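Long-range contacts in STM4351 (Salmonella enterica, PDB 2Y7I), which binds arginine with high specificity in the periplasm, probably as the receptor of an amino-acid uptake system: residues T15-Y19 and D160-K166; F146-K150 and W167-N171; A38-M43 and A209-V213; D74-R79 and G120-R125; Y104-L110 and M177-A181. All blocks are in the same frame, centred on the assembly; numbering follows the deposited sequence.

Contact 1 of 5, residues T15-Y19 and D160-K166. With ARG (arginine), chain C.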
# COMPACT_ATOMS: atom_id res chain seq x y z
N THR A 15 -9.65 0.47 21.99
CA THR A 15 -10.41 -0.64 22.55
C THR A 15 -10.42 -1.82 21.58
O THR A 15 -11.14 -2.81 21.78
CB THR A 15 -11.90 -0.21 22.73
OG1 THR A 15 -12.40 0.33 21.49
CG2 THR A 15 -12.02 0.86 23.80
N TYR A 16 -9.60 -1.73 20.53
CA TYR A 16 -9.83 -2.48 19.30
C TYR A 16 -8.55 -3.04 18.66
O TYR A 16 -8.24 -2.73 17.52
CB TYR A 16 -10.58 -1.57 18.30
CG TYR A 16 -11.63 -2.26 17.43
CD1 TYR A 16 -12.61 -3.08 18.00
CD2 TYR A 16 -11.65 -2.08 16.04
CE1 TYR A 16 -13.57 -3.71 17.21
CE2 TYR A 16 -12.60 -2.71 15.24
CZ TYR A 16 -13.56 -3.52 15.84
OH TYR A 16 -14.53 -4.14 15.07
N ALA A 17 -7.81 -3.88 19.39
CA ALA A 17 -6.64 -4.57 18.83
C ALA A 17 -7.10 -5.38 17.62
O ALA A 17 -8.18 -5.97 17.67
CB ALA A 17 -6.00 -5.50 19.87
N PRO A 18 -6.28 -5.43 16.54
CA PRO A 18 -4.94 -4.86 16.37
C PRO A 18 -4.89 -3.45 15.76
O PRO A 18 -3.81 -2.98 15.41
CB PRO A 18 -4.31 -5.83 15.36
CG PRO A 18 -5.46 -6.14 14.44
CD PRO A 18 -6.70 -6.19 15.35
N TYR A 19 -6.05 -2.82 15.57
CA TYR A 19 -6.11 -1.47 14.99
C TYR A 19 -5.51 -0.44 15.96
O TYR A 19 -4.60 0.29 15.60
CB TYR A 19 -7.56 -1.11 14.65
CG TYR A 19 -8.22 -2.05 13.65
CD1 TYR A 19 -8.02 -1.89 12.28
CD2 TYR A 19 -9.03 -3.12 14.08
CE1 TYR A 19 -8.61 -2.75 11.36
CE2 TYR A 19 -9.63 -3.97 13.17
CZ TYR A 19 -9.41 -3.78 11.82
OH TYR A 19 -9.99 -4.63 10.91
N ASP A 160 -15.44 -6.52 13.91
CA ASP A 160 -14.57 -6.80 12.76
C ASP A 160 -13.81 -8.11 12.96
O ASP A 160 -13.38 -8.41 14.08
CB ASP A 160 -13.60 -5.64 12.46
CG ASP A 160 -14.30 -4.45 11.80
OD1 ASP A 160 -14.55 -4.49 10.59
OD2 ASP A 160 -14.61 -3.47 12.50
N VAL A 161 -13.66 -8.87 11.89
CA VAL A 161 -13.01 -10.18 11.97
C VAL A 161 -11.61 -10.13 12.58
O VAL A 161 -11.26 -10.99 13.38
CB VAL A 161 -13.07 -11.00 10.62
CG1 VAL A 161 -12.33 -10.28 9.48
CG2 VAL A 161 -12.57 -12.42 10.83
N ALA A 162 -10.82 -9.10 12.23
CA ALA A 162 -9.47 -8.95 12.77
C ALA A 162 -9.48 -8.76 14.29
O ALA A 162 -8.67 -9.37 15.00
CB ALA A 162 -8.73 -7.77 12.08
N ALA A 163 -10.40 -7.94 14.77
CA ALA A 163 -10.49 -7.64 16.20
C ALA A 163 -10.96 -8.86 16.98
O ALA A 163 -10.36 -9.21 18.01
CB ALA A 163 -11.43 -6.46 16.43
N ILE A 164 -12.00 -9.51 16.48
CA ILE A 164 -12.54 -10.72 17.12
C ILE A 164 -11.48 -11.83 17.09
O ILE A 164 -11.22 -12.50 18.11
CB ILE A 164 -13.85 -11.19 16.42
CG1 ILE A 164 -14.99 -10.14 16.52
CG2 ILE A 164 -14.27 -12.60 16.87
CD1 ILE A 164 -15.16 -9.45 17.84
N GLY A 165 -10.85 -12.00 15.93
CA GLY A 165 -9.79 -12.99 15.74
C GLY A 165 -8.67 -12.79 16.75
O GLY A 165 -8.18 -13.76 17.35
N LYS A 166 -8.28 -11.53 16.95
CA LYS A 166 -7.23 -11.22 17.91
C LYS A 166 -7.63 -11.63 19.34
O LYS A 166 -6.85 -12.26 20.05
CB LYS A 166 -6.86 -9.73 17.83
CG LYS A 166 -5.90 -9.24 18.89
CD LYS A 166 -4.45 -9.43 18.47
CE LYS A 166 -3.55 -8.37 19.10
NZ LYS A 166 -3.24 -8.69 20.53
N ARG C . -15.10 -0.89 11.66
CA ARG C . -16.28 -0.63 12.54
C ARG C . -16.90 0.72 12.18
O ARG C . -17.87 1.14 12.81
CB ARG C . -15.88 -0.64 14.03
CG ARG C . -14.72 0.31 14.38
CD ARG C . -14.45 0.38 15.88
NE ARG C . -13.16 1.02 16.12
CZ ARG C . -12.63 1.26 17.33
NH1 ARG C . -13.29 0.92 18.44
NH2 ARG C . -11.46 1.84 17.41
OXT ARG C . -16.43 1.42 11.26
O HOH W 1 -9.47 -7.16 19.69
O HOH W 2 -10.93 -7.07 9.94
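Y16 reaches across the ligand cleft of this two-lobed periplasmic binding protein and ends against D160, at the head of helix 161-168. Followed outward, its CB lies 3.6 Å from CZ of the bound arginine, and CD2 comes to 3.4 Å from ligand NE. Turned by a chi1 of -143°, the ring is sandwiched: ligand CD lies over one face, toward the rim, while A163 CB makes a CH-pi contact with the other, 3.8 Å from the ring centroid. At the tip, OH works twice, donating to D160 OD2 at 2.7 Å and accepting from D160 N at 2.8 Å. It meets the carboxylate on its anti side, ring and carboxylate planes standing 77° apart. The same OD2 takes the ligand's N at 2.8 Å and also bonds H123, so tyrosine, histidine and ligand amine all converge on one oxygen. Behind Y16 the backbones nearly touch. A water joins A17 O to A163 O, and A163 CA points its hydrogen at A17 O, 3.2 Å away.

Contact 2 of 5, residues F146-K150 and W167-N171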
# COMPACT_ATOMS: atom_id res chain seq x y z
N PHE A 146 -16.68 -8.04 25.71
CA PHE A 146 -16.01 -9.34 25.93
C PHE A 146 -16.13 -9.84 27.37
O PHE A 146 -16.41 -11.03 27.60
CB PHE A 146 -14.54 -9.27 25.51
CG PHE A 146 -14.33 -9.17 24.02
CD1 PHE A 146 -14.99 -10.05 23.16
CD2 PHE A 146 -13.48 -8.21 23.48
CE1 PHE A 146 -14.80 -9.97 21.78
CE2 PHE A 146 -13.29 -8.12 22.11
CZ PHE A 146 -13.95 -9.00 21.26
N THR A 147 -15.94 -8.95 28.33
CA THR A 147 -16.14 -9.30 29.74
C THR A 147 -17.54 -9.85 29.97
O THR A 147 -17.71 -10.88 30.64
CB THR A 147 -15.87 -8.08 30.66
OG1 THR A 147 -14.54 -7.62 30.45
CG2 THR A 147 -16.04 -8.46 32.13
N ASP A 148 -18.53 -9.17 29.42
CA ASP A 148 -19.92 -9.59 29.56
C ASP A 148 -20.24 -10.89 28.83
O ASP A 148 -21.10 -11.65 29.27
CB ASP A 148 -20.86 -8.47 29.10
CG ASP A 148 -21.14 -7.46 30.20
OD1 ASP A 148 -20.46 -7.49 31.26
OD2 ASP A 148 -22.06 -6.63 30.03
N LEU A 149 -19.55 -11.14 27.72
CA LEU A 149 -19.66 -12.43 27.04
C LEU A 149 -19.14 -13.56 27.94
O LEU A 149 -19.78 -14.60 28.10
CB LEU A 149 -18.91 -12.41 25.71
CG LEU A 149 -18.81 -13.71 24.89
CD1 LEU A 149 -20.18 -14.22 24.43
CD2 LEU A 149 -17.89 -13.54 23.70
N LYS A 150 -17.97 -13.34 28.54
CA LYS A 150 -17.33 -14.35 29.36
C LYS A 150 -18.08 -14.66 30.65
O LYS A 150 -18.03 -15.79 31.14
CB LYS A 150 -15.88 -13.95 29.64
CG LYS A 150 -14.99 -14.14 28.41
CD LYS A 150 -13.54 -14.34 28.77
CE LYS A 150 -12.81 -13.01 28.92
NZ LYS A 150 -11.33 -13.20 28.68
N TRP A 167 -8.85 -11.27 19.74
CA TRP A 167 -9.36 -11.61 21.08
C TRP A 167 -9.36 -13.12 21.28
O TRP A 167 -9.05 -13.62 22.38
CB TRP A 167 -10.77 -11.04 21.26
CG TRP A 167 -11.36 -11.30 22.63
CD1 TRP A 167 -11.09 -10.63 23.80
CD2 TRP A 167 -12.30 -12.33 22.98
NE1 TRP A 167 -11.80 -11.18 24.84
CE2 TRP A 167 -12.56 -12.21 24.36
CE3 TRP A 167 -12.96 -13.33 22.25
CZ2 TRP A 167 -13.44 -13.06 25.04
CZ3 TRP A 167 -13.85 -14.18 22.92
CH2 TRP A 167 -14.08 -14.04 24.30
N LEU A 168 -9.69 -13.86 20.21
CA LEU A 168 -9.81 -15.32 20.28
C LEU A 168 -8.51 -16.02 20.61
O LEU A 168 -8.53 -17.12 21.17
CB LEU A 168 -10.35 -15.87 18.96
CG LEU A 168 -11.87 -15.81 18.81
CD1 LEU A 168 -12.27 -16.37 17.46
CD2 LEU A 168 -12.56 -16.59 19.95
N LYS A 169 -7.39 -15.40 20.27
CA LYS A 169 -6.08 -15.95 20.58
C LYS A 169 -5.95 -16.34 22.06
O LYS A 169 -5.28 -17.32 22.39
CB LYS A 169 -4.96 -15.01 20.12
CG LYS A 169 -4.72 -15.05 18.60
CD LYS A 169 -3.78 -13.95 18.11
CE LYS A 169 -3.19 -14.33 16.75
NZ LYS A 169 -2.78 -13.13 15.93
N ASN A 170 -6.61 -15.58 22.94
CA ASN A 170 -6.55 -15.86 24.38
C ASN A 170 -7.85 -16.41 24.97
O ASN A 170 -8.01 -16.46 26.20
CB ASN A 170 -6.13 -14.60 25.15
CG ASN A 170 -4.79 -14.08 24.69
OD1 ASN A 170 -4.72 -13.05 24.02
ND2 ASN A 170 -3.73 -14.80 25.03
N ASN A 171 -8.75 -16.85 24.10
CA ASN A 171 -10.05 -17.37 24.54
C ASN A 171 -10.53 -18.57 23.71
O ASN A 171 -11.55 -18.48 23.03
CB ASN A 171 -11.09 -16.25 24.54
CG ASN A 171 -10.72 -15.12 25.49
OD1 ASN A 171 -10.95 -15.21 26.70
ND2 ASN A 171 -10.10 -14.08 24.96
O HOH W 3 -11.37 -10.17 27.74
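F146 and W167 form a face-to-face stack, the phenyl ring lying over the five-membered ring with centroids 3.5 Å apart and planes only 7° from parallel. The two side chains run antiparallel, and W167 CB lies over the phenyl face as well, a CH-pi contact. W167 gets there because its CG stands anti to the backbone N (chi1 -178°). Apolar contact continues around the indole: L149 CD2 meets CH2 at 3.9 Å, and K150 runs along the rim, its CG 3.9 Å from CZ2. The polar contacts lie beyond. K150 NZ donates to N171 OD1 at 2.8 Å. N171 ND2, lying over the indole face opposite F146, bonds W167 O at 2.8 Å; N170 N reaches this oxygen from the other side of its plane. These bonds fix how the N171 amide is turned. Near the plane of the indole, a water accepts from W167 NE1 at 3.1 Å and from K150 NZ. The contact joins the C-terminal ends of helices 142-150 and 161-168, with V98, V157 and Y174 of the sheet strands packed against it.

Contact 3 of 5, residues A38-M43 and A209-V213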
# COMPACT_ATOMS: atom_id res chain seq x y z
N ALA A 38 3.45 7.08 10.41
CA ALA A 38 4.09 7.13 9.09
C ALA A 38 3.60 8.33 8.28
O ALA A 38 4.39 9.02 7.63
CB ALA A 38 3.86 5.80 8.33
N VAL A 39 2.29 8.58 8.34
CA VAL A 39 1.69 9.77 7.72
C VAL A 39 2.29 11.06 8.29
O VAL A 39 2.72 11.95 7.54
CB VAL A 39 0.16 9.76 7.85
CG1 VAL A 39 -0.47 11.11 7.43
CG2 VAL A 39 -0.42 8.61 7.03
N CYS A 40 2.34 11.16 9.62
CA CYS A 40 2.98 12.31 10.29
C CYS A 40 4.45 12.52 9.89
O CYS A 40 4.88 13.66 9.65
CB CYS A 40 2.85 12.20 11.81
SG CYS A 40 1.17 12.52 12.33
N LYS A 41 5.21 11.42 9.80
CA LYS A 41 6.61 11.52 9.36
C LYS A 41 6.72 12.12 7.96
O LYS A 41 7.53 13.01 7.72
CB LYS A 41 7.33 10.17 9.46
CG LYS A 41 8.84 10.28 9.19
CD LYS A 41 9.57 9.01 9.57
CE LYS A 41 11.08 9.21 9.45
NZ LYS A 41 11.85 7.99 9.82
N GLU A 42 5.88 11.66 7.03
CA GLU A 42 5.85 12.21 5.66
C GLU A 42 5.43 13.68 5.64
O GLU A 42 5.82 14.43 4.75
CB GLU A 42 4.92 11.40 4.74
CG GLU A 42 5.44 10.03 4.33
CD GLU A 42 6.71 10.08 3.47
OE1 GLU A 42 7.06 11.15 2.94
OE2 GLU A 42 7.35 9.02 3.35
N MET A 43 4.65 14.08 6.64
CA MET A 43 4.19 15.47 6.75
C MET A 43 5.14 16.34 7.57
O MET A 43 4.86 17.52 7.80
CB MET A 43 2.79 15.50 7.36
CG MET A 43 1.70 14.91 6.44
SD MET A 43 0.07 14.89 7.19
CE MET A 43 -0.18 16.62 7.59
N ALA A 209 0.56 12.18 1.69
CA ALA A 209 1.38 11.35 2.57
C ALA A 209 1.00 9.87 2.48
O ALA A 209 1.87 9.00 2.40
CB ALA A 209 1.29 11.85 4.02
N LEU A 210 -0.31 9.59 2.48
CA LEU A 210 -0.81 8.21 2.31
C LEU A 210 -0.38 7.57 0.98
O LEU A 210 -0.04 6.38 0.94
CB LEU A 210 -2.33 8.14 2.47
CG LEU A 210 -2.91 8.09 3.89
CD1 LEU A 210 -4.41 8.23 3.86
CD2 LEU A 210 -2.51 6.78 4.60
N ASP A 211 -0.38 8.36 -0.10
CA ASP A 211 0.11 7.90 -1.40
C ASP A 211 1.52 7.33 -1.27
O ASP A 211 1.83 6.26 -1.82
CB ASP A 211 0.15 9.03 -2.43
CG ASP A 211 -1.22 9.41 -2.94
OD1 ASP A 211 -2.19 8.73 -2.58
OD2 ASP A 211 -1.32 10.38 -3.70
N LYS A 212 2.37 8.06 -0.56
CA LYS A 212 3.73 7.62 -0.30
C LYS A 212 3.80 6.44 0.67
O LYS A 212 4.48 5.46 0.38
CB LYS A 212 4.59 8.78 0.19
CG LYS A 212 4.87 9.80 -0.91
CD LYS A 212 5.60 11.02 -0.35
CE LYS A 212 5.91 12.01 -1.46
NZ LYS A 212 6.13 13.39 -0.92
N VAL A 213 3.10 6.52 1.81
CA VAL A 213 3.12 5.44 2.80
C VAL A 213 2.63 4.12 2.20
O VAL A 213 3.26 3.08 2.40
CB VAL A 213 2.32 5.79 4.09
CG1 VAL A 213 2.17 4.58 5.00
CG2 VAL A 213 3.00 6.94 4.85
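V39 and V213 share one first torsion, about 170°, which sets CG1 anti to the backbone N and CG2 anti to the carbonyl carbon. V213 points at the other helix, while V39 lies across it and touches with both branches: V39 CG2 meets L210 CD2 at 3.7 Å, and V39 CG1 lies 3.9 Å from A209 CB. V213 presses CG2 close over the A38 backbone, 3.7 Å from A38 O, and both its methyls touch A38 CB. In E42 the first torsion places CG 4.0 Å from V213 CG2, and the bend at chi2 (-64°) turns the carboxylate toward K212. A209 CB fits among V39, E42 and M43, with E42 CB at 3.7 Å and M43 CG a little farther. At the exposed margin the contact is looser: E42 OE1 touches K212 CD at 3.6 Å, but the charged ends stay beyond salt-bridge range. No hydrogen bond crosses between the segments. The local axes come within 8.9 Å and their directions differ by 115°. Behind D211, K214 of the second subunit bonds its carbonyl, so the outer side of helix 200-214 faces the dimer partner. C40 and M43 meanwhile rest on strand 7-12. This is helix-on-helix packing in an alpha/beta lobe of the type II periplasmic binding protein fold, where a late helix returns to the lobe begun by the N-terminal strand.

Contact 4 of 5, residues D74-R79 and G120-R125. With ARG (arginine), chain C; ACT (acetate ion), chain G.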
# COMPACT_ATOMS: atom_id res chain seq x y z
N ASP A 74 -14.74 2.63 9.07
CA ASP A 74 -15.28 2.47 7.72
C ASP A 74 -15.82 3.80 7.22
O ASP A 74 -16.50 4.52 7.96
CB ASP A 74 -16.44 1.46 7.70
CG ASP A 74 -15.99 0.01 7.93
OD1 ASP A 74 -14.92 -0.23 8.52
OD2 ASP A 74 -16.75 -0.90 7.51
N MET A 75 -15.53 4.11 5.96
CA MET A 75 -16.01 5.34 5.33
C MET A 75 -17.44 5.19 4.84
O MET A 75 -17.70 5.08 3.64
CB MET A 75 -15.10 5.73 4.16
CG MET A 75 -13.63 5.91 4.56
SD MET A 75 -12.54 6.23 3.15
CE MET A 75 -12.72 4.75 2.18
N THR A 76 -18.38 5.18 5.77
CA THR A 76 -19.79 4.95 5.44
C THR A 76 -20.42 6.22 4.86
O THR A 76 -19.93 7.32 5.13
CB THR A 76 -20.58 4.52 6.68
OG1 THR A 76 -20.69 5.64 7.58
CG2 THR A 76 -19.92 3.32 7.40
N PRO A 77 -21.51 6.08 4.08
CA PRO A 77 -22.21 7.27 3.57
C PRO A 77 -22.70 8.18 4.70
O PRO A 77 -22.63 9.40 4.57
CB PRO A 77 -23.41 6.68 2.81
CG PRO A 77 -23.02 5.30 2.46
CD PRO A 77 -22.10 4.82 3.57
N LYS A 78 -23.18 7.60 5.79
CA LYS A 78 -23.61 8.40 6.95
C LYS A 78 -22.49 9.25 7.52
O LYS A 78 -22.69 10.41 7.87
CB LYS A 78 -24.22 7.53 8.05
CG LYS A 78 -25.74 7.50 8.06
CD LYS A 78 -26.26 6.47 9.08
CE LYS A 78 -27.62 6.89 9.64
NZ LYS A 78 -28.39 5.74 10.20
N ARG A 79 -21.30 8.67 7.63
CA ARG A 79 -20.18 9.41 8.17
C ARG A 79 -19.68 10.46 7.18
O ARG A 79 -19.24 11.53 7.59
CB ARG A 79 -19.06 8.47 8.61
CG ARG A 79 -19.48 7.59 9.78
CD ARG A 79 -18.47 6.49 10.04
NE ARG A 79 -18.91 5.63 11.14
CZ ARG A 79 -18.49 4.39 11.32
NH1 ARG A 79 -17.62 3.86 10.46
NH2 ARG A 79 -18.94 3.67 12.35
N GLY A 120 -22.23 3.43 17.85
CA GLY A 120 -21.72 4.26 16.75
C GLY A 120 -21.13 3.52 15.56
O GLY A 120 -20.71 4.15 14.57
N THR A 121 -21.13 2.19 15.63
CA THR A 121 -20.46 1.36 14.61
C THR A 121 -21.37 0.89 13.47
O THR A 121 -22.60 0.90 13.58
CB THR A 121 -19.76 0.11 15.24
OG1 THR A 121 -20.74 -0.77 15.81
CG2 THR A 121 -18.77 0.53 16.29
N THR A 122 -20.73 0.46 12.39
CA THR A 122 -21.39 -0.27 11.30
C THR A 122 -22.13 -1.48 11.86
O THR A 122 -23.25 -1.79 11.44
CB THR A 122 -20.35 -0.79 10.30
OG1 THR A 122 -19.30 -1.43 11.03
CG2 THR A 122 -19.74 0.37 9.52
N HIS A 123 -21.50 -2.16 12.81
CA HIS A 123 -22.05 -3.38 13.38
C HIS A 123 -23.36 -3.12 14.09
O HIS A 123 -24.30 -3.91 13.98
CB HIS A 123 -21.04 -4.02 14.33
CG HIS A 123 -19.67 -4.09 13.75
ND1 HIS A 123 -19.40 -4.76 12.57
CD2 HIS A 123 -18.49 -3.55 14.15
CE1 HIS A 123 -18.12 -4.65 12.28
NE2 HIS A 123 -17.55 -3.91 13.22
N GLN A 124 -23.43 -2.00 14.82
CA GLN A 124 -24.65 -1.63 15.51
C GLN A 124 -25.77 -1.39 14.51
O GLN A 124 -26.88 -1.89 14.68
CB GLN A 124 -24.42 -0.38 16.37
CG GLN A 124 -25.68 0.18 17.01
CD GLN A 124 -25.38 1.35 17.95
OE1 GLN A 124 -24.84 2.38 17.53
NE2 GLN A 124 -25.72 1.18 19.23
N ARG A 125 -25.47 -0.64 13.44
CA ARG A 125 -26.48 -0.31 12.44
C ARG A 125 -26.95 -1.57 11.71
O ARG A 125 -28.17 -1.77 11.55
CB ARG A 125 -25.96 0.75 11.46
CG ARG A 125 -27.06 1.36 10.60
CD ARG A 125 -26.57 2.58 9.80
NE ARG A 125 -25.76 2.22 8.64
CZ ARG A 125 -26.24 1.98 7.42
NH1 ARG A 125 -27.55 2.02 7.19
NH2 ARG A 125 -25.41 1.68 6.42
N ARG C . -15.10 -0.89 11.66
CA ARG C . -16.28 -0.63 12.54
C ARG C . -16.90 0.72 12.18
O ARG C . -17.87 1.14 12.81
CB ARG C . -15.88 -0.64 14.03
CG ARG C . -14.72 0.31 14.38
CD ARG C . -14.45 0.38 15.88
NE ARG C . -13.16 1.02 16.12
CZ ARG C . -12.63 1.26 17.33
NH1 ARG C . -13.29 0.92 18.44
NH2 ARG C . -11.46 1.84 17.41
OXT ARG C . -16.43 1.42 11.26
C ACT G . -22.76 3.96 9.78
O ACT G . -22.27 5.09 9.59
OXT ACT G . -23.19 3.37 8.75
CH3 ACT G . -22.81 3.34 11.14
O HOH W 4 -17.17 -2.34 9.65
O HOH W 5 -20.66 6.49 13.13
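The site for the ligand's alpha-carboxylate, in the cleft of this family 3 solute-binding fold, is built where R79 meets G120 and T122. The R79 chain, extended from CG to NE, brings both terminal nitrogens of its guanidinium to it: NH1 bonds ligand OXT at 2.8 Å, and NH2 bonds ligand O at 2.8 Å, almost straight at 173°. NH2 also donates to G120 O at 2.9 Å, in the carbonyl plane and on a lone pair. D74 O takes NH1 in the same fashion, and a water links NE to G120 O, so the flat group is held from both lobes. Two backbone amides complete the grip, T122 N at 3.0 Å from ligand O and D74 N at 3.0 Å from OXT. T122 N belongs to the first turn of helix 122-130, whose dipole would suit an anion. T122 CG2 packs on T76 CG2 at 3.6 Å, and a water connects T122 OG1 with D74 OD2. An acetate, probably from the crystallisation liquor, lies over one face of the R79 guanidinium: T76 OG1 donates to its O at 2.6 Å, and R125 NE to its OXT at 2.8 Å.

Contact 5 of 5, residues Y104-L110 and M177-A181. With GOL (glycerol), chain H.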
# COMPACT_ATOMS: atom_id res chain seq x y z
N TYR A 104 -23.57 -21.58 18.51
CA TYR A 104 -24.38 -20.92 17.48
C TYR A 104 -23.66 -21.06 16.14
O TYR A 104 -22.41 -21.06 16.09
CB TYR A 104 -24.63 -19.42 17.82
CG TYR A 104 -25.38 -19.23 19.13
CD1 TYR A 104 -26.77 -19.36 19.19
CD2 TYR A 104 -24.69 -18.97 20.32
CE1 TYR A 104 -27.47 -19.23 20.41
CE2 TYR A 104 -25.36 -18.83 21.53
CZ TYR A 104 -26.75 -18.96 21.56
OH TYR A 104 -27.42 -18.84 22.75
N HIS A 105 -24.44 -21.21 15.07
CA HIS A 105 -23.89 -21.27 13.71
C HIS A 105 -24.34 -20.06 12.88
O HIS A 105 -23.59 -19.56 12.05
CB HIS A 105 -24.35 -22.55 13.00
CG HIS A 105 -23.69 -23.79 13.51
ND1 HIS A 105 -22.71 -24.46 12.80
CD2 HIS A 105 -23.87 -24.51 14.64
CE1 HIS A 105 -22.31 -25.52 13.48
NE2 HIS A 105 -23.00 -25.57 14.60
N THR A 106 -25.58 -19.63 13.10
CA THR A 106 -26.19 -18.61 12.24
C THR A 106 -26.86 -17.52 13.05
O THR A 106 -27.17 -17.69 14.25
CB THR A 106 -27.28 -19.21 11.31
OG1 THR A 106 -28.40 -19.62 12.09
CG2 THR A 106 -26.77 -20.41 10.51
N PHE A 107 -27.13 -16.40 12.39
CA PHE A 107 -27.93 -15.33 12.99
C PHE A 107 -29.31 -15.82 13.44
O PHE A 107 -29.79 -15.42 14.51
CB PHE A 107 -28.06 -14.14 12.04
CG PHE A 107 -26.82 -13.28 11.98
CD1 PHE A 107 -26.41 -12.54 13.08
CD2 PHE A 107 -26.06 -13.22 10.81
CE1 PHE A 107 -25.26 -11.75 13.03
CE2 PHE A 107 -24.91 -12.44 10.74
CZ PHE A 107 -24.51 -11.70 11.86
N ALA A 108 -29.94 -16.69 12.65
CA ALA A 108 -31.21 -17.31 13.04
C ALA A 108 -31.09 -18.02 14.39
O ALA A 108 -32.00 -17.95 15.21
CB ALA A 108 -31.72 -18.26 11.96
N ASP A 109 -29.97 -18.70 14.61
CA ASP A 109 -29.73 -19.41 15.87
C ASP A 109 -29.69 -18.45 17.07
O ASP A 109 -29.95 -18.85 18.20
CB ASP A 109 -28.40 -20.19 15.84
CG ASP A 109 -28.41 -21.33 14.84
OD1 ASP A 109 -29.49 -21.86 14.50
OD2 ASP A 109 -27.30 -21.71 14.40
N LEU A 110 -29.37 -17.19 16.81
CA LEU A 110 -29.30 -16.17 17.86
C LEU A 110 -30.64 -15.49 18.17
O LEU A 110 -30.68 -14.52 18.93
CB LEU A 110 -28.21 -15.14 17.54
CG LEU A 110 -26.79 -15.67 17.77
CD1 LEU A 110 -25.77 -14.83 16.99
CD2 LEU A 110 -26.48 -15.64 19.26
N MET A 177 -18.40 -17.38 14.68
CA MET A 177 -19.62 -18.04 14.23
C MET A 177 -19.59 -18.24 12.72
O MET A 177 -19.02 -17.42 11.99
CB MET A 177 -20.83 -17.23 14.67
CG MET A 177 -22.15 -17.98 14.60
SD MET A 177 -23.56 -16.97 15.14
CE MET A 177 -23.75 -15.92 13.69
N ASP A 178 -20.18 -19.34 12.25
CA ASP A 178 -20.11 -19.67 10.83
C ASP A 178 -20.68 -18.58 9.91
O ASP A 178 -20.03 -18.20 8.92
CB ASP A 178 -20.73 -21.04 10.53
CG ASP A 178 -19.81 -22.19 10.93
OD1 ASP A 178 -18.60 -21.95 11.10
OD2 ASP A 178 -20.30 -23.34 11.08
N GLU A 179 -21.87 -18.07 10.21
CA GLU A 179 -22.47 -17.06 9.35
C GLU A 179 -21.84 -15.70 9.63
O GLU A 179 -21.87 -15.22 10.76
CB GLU A 179 -24.00 -16.98 9.51
CG GLU A 179 -24.63 -15.99 8.52
CD GLU A 179 -26.13 -15.84 8.63
OE1 GLU A 179 -26.77 -16.47 9.52
OE2 GLU A 179 -26.70 -15.08 7.82
N ARG A 180 -21.30 -15.09 8.57
CA ARG A 180 -20.74 -13.75 8.65
C ARG A 180 -21.70 -12.73 8.04
O ARG A 180 -22.65 -13.10 7.35
CB ARG A 180 -19.40 -13.71 7.93
CG ARG A 180 -18.43 -14.75 8.48
CD ARG A 180 -17.03 -14.57 7.96
NE ARG A 180 -16.14 -15.55 8.58
CZ ARG A 180 -14.82 -15.43 8.65
NH1 ARG A 180 -14.21 -14.37 8.14
NH2 ARG A 180 -14.11 -16.39 9.24
N ALA A 181 -21.44 -11.46 8.31
CA ALA A 181 -22.24 -10.36 7.76
C ALA A 181 -21.38 -9.57 6.79
O ALA A 181 -20.30 -9.11 7.15
CB ALA A 181 -22.76 -9.46 8.86
C1 GOL H . -19.67 -22.43 16.57
O1 GOL H . -18.80 -21.48 17.05
C2 GOL H . -18.97 -23.06 15.39
O2 GOL H . -19.39 -24.44 15.29
C3 GOL H . -19.38 -22.30 14.15
O3 GOL H . -20.46 -21.39 14.38
O HOH W 6 -29.46 -16.71 9.72
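M177 packs tightly into the 104-110 loop, whereas H105 and D178 meet loosely at its exposed margin. The M177 chain runs extended to SD, which meets L110 CD1 at 3.6 Å, tip to tip, and the bend at chi3 (76°) sets CE over the face of the F107 ring. CG is wedged at 3.3 Å from H105 O. That carbonyl accepts E179 N at 2.9 Å, nearly straight on. E179, extended beyond CG, crosses F107 at about a right angle, its OE1 taking F107 N at 2.9 Å from above the carboxylate plane and its CD lying 3.4 Å from F107 CD2 at the ring edge. On the outside, H105 ND1 reaches D178 OD2 at 3.2 Å with a bent angle of 136°. A glycerol, probably from the crystallisation liquor, bridges Y104 O and D178 N, and a water joins E179 OE1 to A108 N. Backbone hydrogen bonds tie M177 to V97 and A181 to A95: loop packing at the margin of the mixed sheet in an alpha/beta lobe.

Overall arrangement
Contacts 1 and 4 touch and both bridge the cleft beside the arginine, contact 4 at its carboxylate and contact 1 along its side chain and amine, their centres 17 Å apart. Contact 2 shares helix 161-168 with contact 1, I164 packing on F146; contact 5 lies about 18 Å from contact 2, centre to centre, in the same lobe, that of the five-stranded sheet with strands 95-100 and 174-176. Contact 3 is in the other lobe, about 40 Å from contact 5 between centres. Along the chain, contact 3 encloses contacts 2, 4 and 5, contact 2 is nested in contact 5, contact 4 in contact 1, and contacts 1 and 2 interleave. Such crossings between lobes are consistent with cleft closure upon the ligand.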